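Local coordinates for protein dipeptide Epimerase (Enterococcus faecalis V583, PDB 3JW7) that belongs to the mandelate racemase/muconate lactonizing enzyme family of the enolase superfamily, with a barrel domain that holds a magnesium ion, at residues A[127-132]-A[315-320]; A[261-266]-A[288-293]. One frame throughout, in Å; residues are numbered along the deposited sequence.

Contact 1 (A[127-132]-A[315-320]). With ILE (isoleucine), chain I.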
loop_
_atom_site.group_PDB
_atom_site.type_symbol
_atom_site.label_atom_id
_atom_site.label_comp_id
_atom_site.label_asym_id
_atom_site.label_seq_id
_atom_site.Cartn_x
_atom_site.Cartn_y
_atom_site.Cartn_z
ATOM N N ASN A 127 17.717 4.123 -2.430
ATOM C CA ASN A 127 17.199 4.311 -3.785
ATOM C C ASN A 127 16.583 3.033 -4.331
ATOM O O ASN A 127 16.434 2.870 -5.543
ATOM C CB ASN A 127 18.316 4.757 -4.725
ATOM C CG ASN A 127 19.512 3.830 -4.679
ATOM O OD1 ASN A 127 19.393 2.666 -4.292
ATOM N ND2 ASN A 127 20.673 4.336 -5.081
ATOM N N GLN A 128 16.230 2.125 -3.433
ATOM C CA GLN A 128 15.635 0.859 -3.827
ATOM C C GLN A 128 14.886 0.289 -2.646
ATOM O O GLN A 128 15.078 0.717 -1.512
ATOM C CB GLN A 128 16.718 -0.137 -4.259
ATOM C CG GLN A 128 17.754 -0.442 -3.184
ATOM C CD GLN A 128 18.764 -1.487 -3.626
ATOM O OE1 GLN A 128 19.259 -1.448 -4.752
ATOM N NE2 GLN A 128 19.079 -2.422 -2.737
ATOM N N VAL A 129 14.027 -0.679 -2.919
ATOM C CA VAL A 129 13.269 -1.321 -1.868
ATOM C C VAL A 129 13.035 -2.770 -2.249
ATOM O O VAL A 129 12.914 -3.095 -3.432
ATOM C CB VAL A 129 11.903 -0.630 -1.653
ATOM C CG1 VAL A 129 11.098 -0.658 -2.931
ATOM C CG2 VAL A 129 11.144 -1.323 -0.541
ATOM N N ILE A 130 12.994 -3.639 -1.246
ATOM C CA ILE A 130 12.747 -5.054 -1.472
ATOM C C ILE A 130 11.320 -5.350 -1.043
ATOM O O ILE A 130 10.937 -5.098 0.100
ATOM C CB ILE A 130 13.714 -5.936 -0.659
ATOM C CG1 ILE A 130 15.141 -5.736 -1.169
ATOM C CG2 ILE A 130 13.295 -7.406 -0.773
ATOM C CD1 ILE A 130 16.201 -6.422 -0.325
ATOM N N THR A 131 10.531 -5.878 -1.968
ATOM C CA THR A 131 9.143 -6.187 -1.675
ATOM C C THR A 131 8.853 -7.673 -1.548
ATOM O O THR A 131 9.576 -8.510 -2.089
ATOM C CB THR A 131 8.210 -5.626 -2.772
ATOM O OG1 THR A 131 6.860 -5.988 -2.471
ATOM C CG2 THR A 131 8.584 -6.202 -4.153
ATOM N N ASP A 132 7.797 -7.992 -0.808
ATOM C CA ASP A 132 7.358 -9.366 -0.675
ATOM C C ASP A 132 6.428 -9.561 -1.872
ATOM O O ASP A 132 6.359 -8.714 -2.762
ATOM C CB ASP A 132 6.564 -9.574 0.626
ATOM C CG ASP A 132 5.290 -8.712 0.708
ATOM O OD1 ASP A 132 4.689 -8.394 -0.340
ATOM O OD2 ASP A 132 4.869 -8.371 1.837
ATOM N N THR A 315 10.370 0.052 7.089
ATOM C CA THR A 315 11.299 -1.070 6.997
ATOM C C THR A 315 10.850 -2.297 6.226
ATOM O O THR A 315 11.643 -3.212 5.995
ATOM C CB THR A 315 11.695 -1.516 8.406
ATOM O OG1 THR A 315 10.534 -2.010 9.090
ATOM C CG2 THR A 315 12.249 -0.336 9.186
ATOM N N ARG A 316 9.580 -2.333 5.849
ATOM C CA ARG A 316 9.058 -3.460 5.092
ATOM C C ARG A 316 8.280 -2.915 3.913
ATOM O O ARG A 316 7.841 -1.770 3.938
ATOM C CB ARG A 316 8.125 -4.310 5.952
ATOM C CG ARG A 316 8.802 -5.044 7.103
ATOM C CD ARG A 316 7.776 -5.882 7.864
ATOM N NE ARG A 316 8.373 -6.678 8.933
ATOM C CZ ARG A 316 8.634 -6.230 10.156
ATOM N NH1 ARG A 316 8.350 -4.977 10.488
ATOM N NH2 ARG A 316 9.178 -7.043 11.058
ATOM N N ALA A 317 8.111 -3.735 2.883
ATOM C CA ALA A 317 7.361 -3.305 1.715
ATOM C C ALA A 317 6.567 -4.439 1.094
ATOM O O ALA A 317 7.061 -5.557 0.926
ATOM C CB ALA A 317 8.299 -2.695 0.672
ATOM N N ASP A 318 5.318 -4.126 0.770
ATOM C CA ASP A 318 4.408 -5.052 0.129
ATOM C C ASP A 318 3.890 -4.253 -1.059
ATOM O O ASP A 318 2.786 -3.719 -1.020
ATOM C CB ASP A 318 3.259 -5.426 1.072
ATOM C CG ASP A 318 2.173 -6.241 0.379
ATOM O OD1 ASP A 318 2.511 -7.145 -0.415
ATOM O OD2 ASP A 318 0.981 -5.981 0.634
ATOM N N LEU A 319 4.714 -4.155 -2.102
ATOM C CA LEU A 319 4.357 -3.402 -3.303
ATOM C C LEU A 319 4.376 -4.332 -4.502
ATOM O O LEU A 319 5.279 -4.266 -5.341
ATOM C CB LEU A 319 5.346 -2.249 -3.515
ATOM C CG LEU A 319 5.403 -1.218 -2.384
ATOM C CD1 LEU A 319 6.510 -0.199 -2.637
ATOM C CD2 LEU A 319 4.061 -0.528 -2.267
ATOM N N ASP A 320 3.353 -5.176 -4.592
ATOM C CA ASP A 320 3.270 -6.165 -5.655
ATOM C C ASP A 320 2.091 -6.025 -6.617
ATOM O O ASP A 320 1.856 -6.915 -7.434
ATOM C CB ASP A 320 3.247 -7.560 -5.014
ATOM C CG ASP A 320 2.100 -7.733 -4.014
ATOM O OD1 ASP A 320 1.563 -6.721 -3.506
ATOM O OD2 ASP A 320 1.734 -8.892 -3.726
HETATM N N ILE I . -0.437 -6.985 -1.537
HETATM C CA ILE I . -1.679 -6.199 -1.791
HETATM C C ILE I . -2.655 -6.318 -0.627
HETATM O O ILE I . -2.722 -7.356 0.036
HETATM C CB ILE I . -2.417 -6.675 -3.069
HETATM C CG1 ILE I . -2.623 -8.187 -3.007
HETATM C CG2 ILE I . -1.651 -6.234 -4.312
HETATM C CD1 ILE I . -3.623 -8.729 -4.026
HETATM O O HOH W 1 9.507 -6.332 2.776
#

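Contact 2 (A[261-266]-A[288-293]). With TYR (tyrosine), chain J; ILE (isoleucine), chain I.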
loop_
_atom_site.group_PDB
_atom_site.type_symbol
_atom_site.label_atom_id
_atom_site.label_comp_id
_atom_site.label_asym_id
_atom_site.label_seq_id
_atom_site.Cartn_x
_atom_site.Cartn_y
_atom_site.Cartn_z
ATOM N N ILE A 261 2.667 -0.764 11.667
ATOM C CA ILE A 261 1.543 -0.226 10.922
ATOM C C ILE A 261 1.766 -0.238 9.413
ATOM O O ILE A 261 2.830 0.133 8.928
ATOM C CB ILE A 261 1.218 1.219 11.379
ATOM C CG1 ILE A 261 0.566 1.186 12.766
ATOM C CG2 ILE A 261 0.284 1.899 10.363
ATOM C CD1 ILE A 261 0.322 2.564 13.381
ATOM N N ASN A 262 0.743 -0.673 8.687
ATOM C CA ASN A 262 0.771 -0.734 7.229
ATOM C C ASN A 262 0.303 0.619 6.679
ATOM O O ASN A 262 -0.813 1.048 6.962
ATOM C CB ASN A 262 -0.177 -1.843 6.749
ATOM C CG ASN A 262 -0.210 -1.989 5.230
ATOM O OD1 ASN A 262 -0.291 -1.006 4.496
ATOM N ND2 ASN A 262 -0.171 -3.228 4.758
ATOM N N ILE A 263 1.163 1.290 5.917
ATOM C CA ILE A 263 0.825 2.579 5.310
ATOM C C ILE A 263 0.481 2.405 3.833
ATOM O O ILE A 263 1.229 1.771 3.092
ATOM C CB ILE A 263 2.008 3.575 5.365
ATOM C CG1 ILE A 263 2.355 3.903 6.812
ATOM C CG2 ILE A 263 1.657 4.840 4.580
ATOM C CD1 ILE A 263 3.556 4.820 6.948
ATOM N N LYS A 264 -0.644 2.970 3.406
ATOM C CA LYS A 264 -1.035 2.896 2.000
ATOM C C LYS A 264 -1.375 4.301 1.515
ATOM O O LYS A 264 -2.160 4.998 2.150
ATOM C CB LYS A 264 -2.272 2.016 1.809
ATOM C CG LYS A 264 -2.058 0.516 1.957
ATOM C CD LYS A 264 -3.338 -0.236 1.557
ATOM C CE LYS A 264 -3.184 -1.751 1.719
ATOM N NZ LYS A 264 -2.832 -2.117 3.116
ATOM N N LEU A 265 -0.802 4.715 0.392
ATOM C CA LEU A 265 -1.104 6.046 -0.127
ATOM C C LEU A 265 -2.594 6.160 -0.405
ATOM O O LEU A 265 -3.182 7.228 -0.240
ATOM C CB LEU A 265 -0.322 6.321 -1.412
ATOM C CG LEU A 265 1.200 6.340 -1.254
ATOM C CD1 LEU A 265 1.829 6.773 -2.573
ATOM C CD2 LEU A 265 1.602 7.284 -0.119
ATOM N N MET A 266 -3.208 5.055 -0.815
ATOM C CA MET A 266 -4.633 5.068 -1.112
ATOM C C MET A 266 -5.526 5.095 0.133
ATOM O O MET A 266 -6.729 5.307 0.022
ATOM C CB MET A 266 -5.000 3.875 -1.998
ATOM C CG MET A 266 -4.301 3.885 -3.347
ATOM S SD MET A 266 -4.570 5.431 -4.258
ATOM C CE MET A 266 -2.949 5.999 -4.488
ATOM N N CYS A 288 7.032 0.876 10.167
ATOM C CA CYS A 288 5.946 0.855 9.190
ATOM C C CYS A 288 6.275 0.034 7.948
ATOM O O CYS A 288 7.438 -0.107 7.556
ATOM C CB CYS A 288 5.593 2.281 8.743
ATOM S SG CYS A 288 4.937 3.382 10.024
ATOM N N MET A 289 5.228 -0.519 7.344
ATOM C CA MET A 289 5.361 -1.279 6.113
ATOM C C MET A 289 4.514 -0.557 5.082
ATOM O O MET A 289 3.356 -0.239 5.343
ATOM C CB MET A 289 4.830 -2.709 6.252
ATOM C CG MET A 289 4.870 -3.453 4.912
ATOM S SD MET A 289 4.461 -5.209 4.979
ATOM C CE MET A 289 2.698 -5.145 4.785
ATOM N N ILE A 290 5.101 -0.281 3.929
ATOM C CA ILE A 290 4.381 0.387 2.851
ATOM C C ILE A 290 3.609 -0.716 2.111
ATOM O O ILE A 290 4.167 -1.773 1.801
ATOM C CB ILE A 290 5.374 1.125 1.908
ATOM C CG1 ILE A 290 4.610 1.983 0.900
ATOM C CG2 ILE A 290 6.291 0.130 1.212
ATOM C CD1 ILE A 290 3.834 3.093 1.531
ATOM N N GLY A 291 2.325 -0.478 1.861
ATOM C CA GLY A 291 1.494 -1.464 1.185
ATOM C C GLY A 291 0.824 -0.913 -0.056
ATOM O O GLY A 291 1.203 0.156 -0.535
ATOM N N CYS A 292 -0.169 -1.629 -0.583
ATOM C CA CYS A 292 -0.862 -1.175 -1.786
ATOM C C CYS A 292 -2.207 -1.862 -1.987
ATOM O O CYS A 292 -2.501 -2.863 -1.344
ATOM C CB CYS A 292 0.007 -1.433 -3.021
ATOM S SG CYS A 292 0.321 -3.192 -3.359
ATOM N N MET A 293 -3.015 -1.301 -2.878
ATOM C CA MET A 293 -4.323 -1.859 -3.220
ATOM C C MET A 293 -4.098 -2.638 -4.510
ATOM O O MET A 293 -3.224 -2.289 -5.300
ATOM C CB MET A 293 -5.335 -0.747 -3.509
ATOM C CG MET A 293 -5.548 0.234 -2.366
ATOM S SD MET A 293 -6.207 -0.586 -0.924
ATOM C CE MET A 293 -6.541 0.835 0.124
HETATM N N TYR J . -3.404 -5.242 -0.395
HETATM C CA TYR J . -4.396 -5.177 0.672
HETATM C C TYR J . -3.801 -5.515 2.038
HETATM O O TYR J . -2.626 -5.152 2.273
HETATM C CB TYR J . -5.564 -6.119 0.356
HETATM C CG TYR J . -6.342 -5.772 -0.904
HETATM C CD1 TYR J . -6.753 -6.772 -1.781
HETATM C CD2 TYR J . -6.709 -4.456 -1.194
HETATM C CE1 TYR J . -7.510 -6.482 -2.916
HETATM C CE2 TYR J . -7.477 -4.151 -2.334
HETATM C CZ TYR J . -7.873 -5.176 -3.186
HETATM O OH TYR J . -8.646 -4.914 -4.298
HETATM O OXT TYR J . -4.523 -6.117 2.862
HETATM N N ILE I . -0.437 -6.985 -1.537
HETATM C CA ILE I . -1.679 -6.199 -1.791
HETATM C C ILE I . -2.655 -6.318 -0.627
HETATM O O ILE I . -2.722 -7.356 0.036
HETATM C CB ILE I . -2.417 -6.675 -3.069
HETATM C CG1 ILE I . -2.623 -8.187 -3.007
HETATM C CG2 ILE I . -1.651 -6.234 -4.312
HETATM C CD1 ILE I . -3.623 -8.729 -4.026
HETATM O O HOH W 2 -0.531 -3.843 1.448
HETATM O O HOH W 3 0.861 2.847 -0.900
#

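Contact 1 (A[127-132]-A[315-320])
The seam that closes the barrel domain brings T131 and D132, where the first barrel strand is interrupted, against A317, D318 and L319 at the end of the last one. Two direct hydrogen bonds join the segments. D132 N donates to A317 O at 3.1 Å. L319 N donates to T131 OG1 at 2.8 Å, with an N-H...O angle of 155°. With chi1 at 178°, OG1 sits opposite the T131 backbone N and beside its carbonyl carbon, where it can also donate to D132 O at 2.8 Å. This hydroxyl is therefore gripped from two directions. Next to I130, water 1 bridges the strands: it accepts a hydrogen bond from A317 N at 3.0 Å and donates one to I130 O. The methyls V129 CG2 and A317 CB meet at 3.4 Å, tighter than usual for two carbons.

Toward the bound isoleucine, the contact becomes acidic. The D132 and D318 carboxylates meet with their planes 55° apart, and their OD1 atoms are 2.5 Å from each other. D132 OD2 forms a salt bridge with R187, and D318 OD2 forms one with K159. The isoleucine N donates to D318 OD2 at 2.8 Å and to D320 OD1 at 2.8 Å. D320 OD2 accepts a bond from T134 N, which anchors that carboxylate.

Helix 298-310 packs on V129 and L319 through A305. Segment 127-132 is flanked by strand 341-343, and strand 314-317 has strand 287-290 as its neighbour on the side away from the seam.

Contact 2 (A[261-266]-A[288-293])
I263 and M289 lie on adjacent parallel strands, 260-263 and 287-290. Three backbone hydrogen bonds form the regular parallel ladder: M289 N to I261 O, I263 N to M289 O at 2.7 Å, and G291 N to I263 O. On the helix-covered face, I263 CD1 packs on C288 SG. Water 3 links L265 N to G291 O beyond the strand ends.

K264 carries the contact into the site. From CB the chain runs out nearly straight. CG lies against the backbone carbon C of G291. CD touches M293 CE at 3.7 Å, the two side chains crossing at about a right angle. CE rests 3.3 Å from C292 O. A bend at the last torsion (chi4 58°) then turns NZ to the carboxylate of the bound tyrosine, where it donates to TYR O at 3.2 Å. NZ also forms a salt bridge with D240 and a weak hydrogen bond to N262 OD1. N262 ND2 in turn is hydrogen-bonded to E215. C292 O accepts a hydrogen bond from the tyrosine amide N, 2.7 Å away, which is peptide-bonded to the isoleucine. Ligand contacts thus come from both segments.

Parallel strands whose C-terminal ends line the ligand site are characteristic of TIM barrels, here that of an enolase-superfamily protein.

The centres of the two contacts are about 11 Å apart, and the contacts touch. Along the chain the order is 127-132, 261-266, 288-293, 315-320, so both segments of contact 2 fall between those of contact 1. Strands 287-290 and 314-317 are neighbours in one sheet. Probable backbone hydrogen bonds join them, from D318 N to I290 O and from I290 N to R316 O. Contact 2 thus pairs the sixth and seventh barrel strands, while contact 1 joins the eighth to the first and completes the ring. Both reach the bound isoleucine, so the closing seam and the pair of strands 260-263 and 287-290 share one ligand pocket.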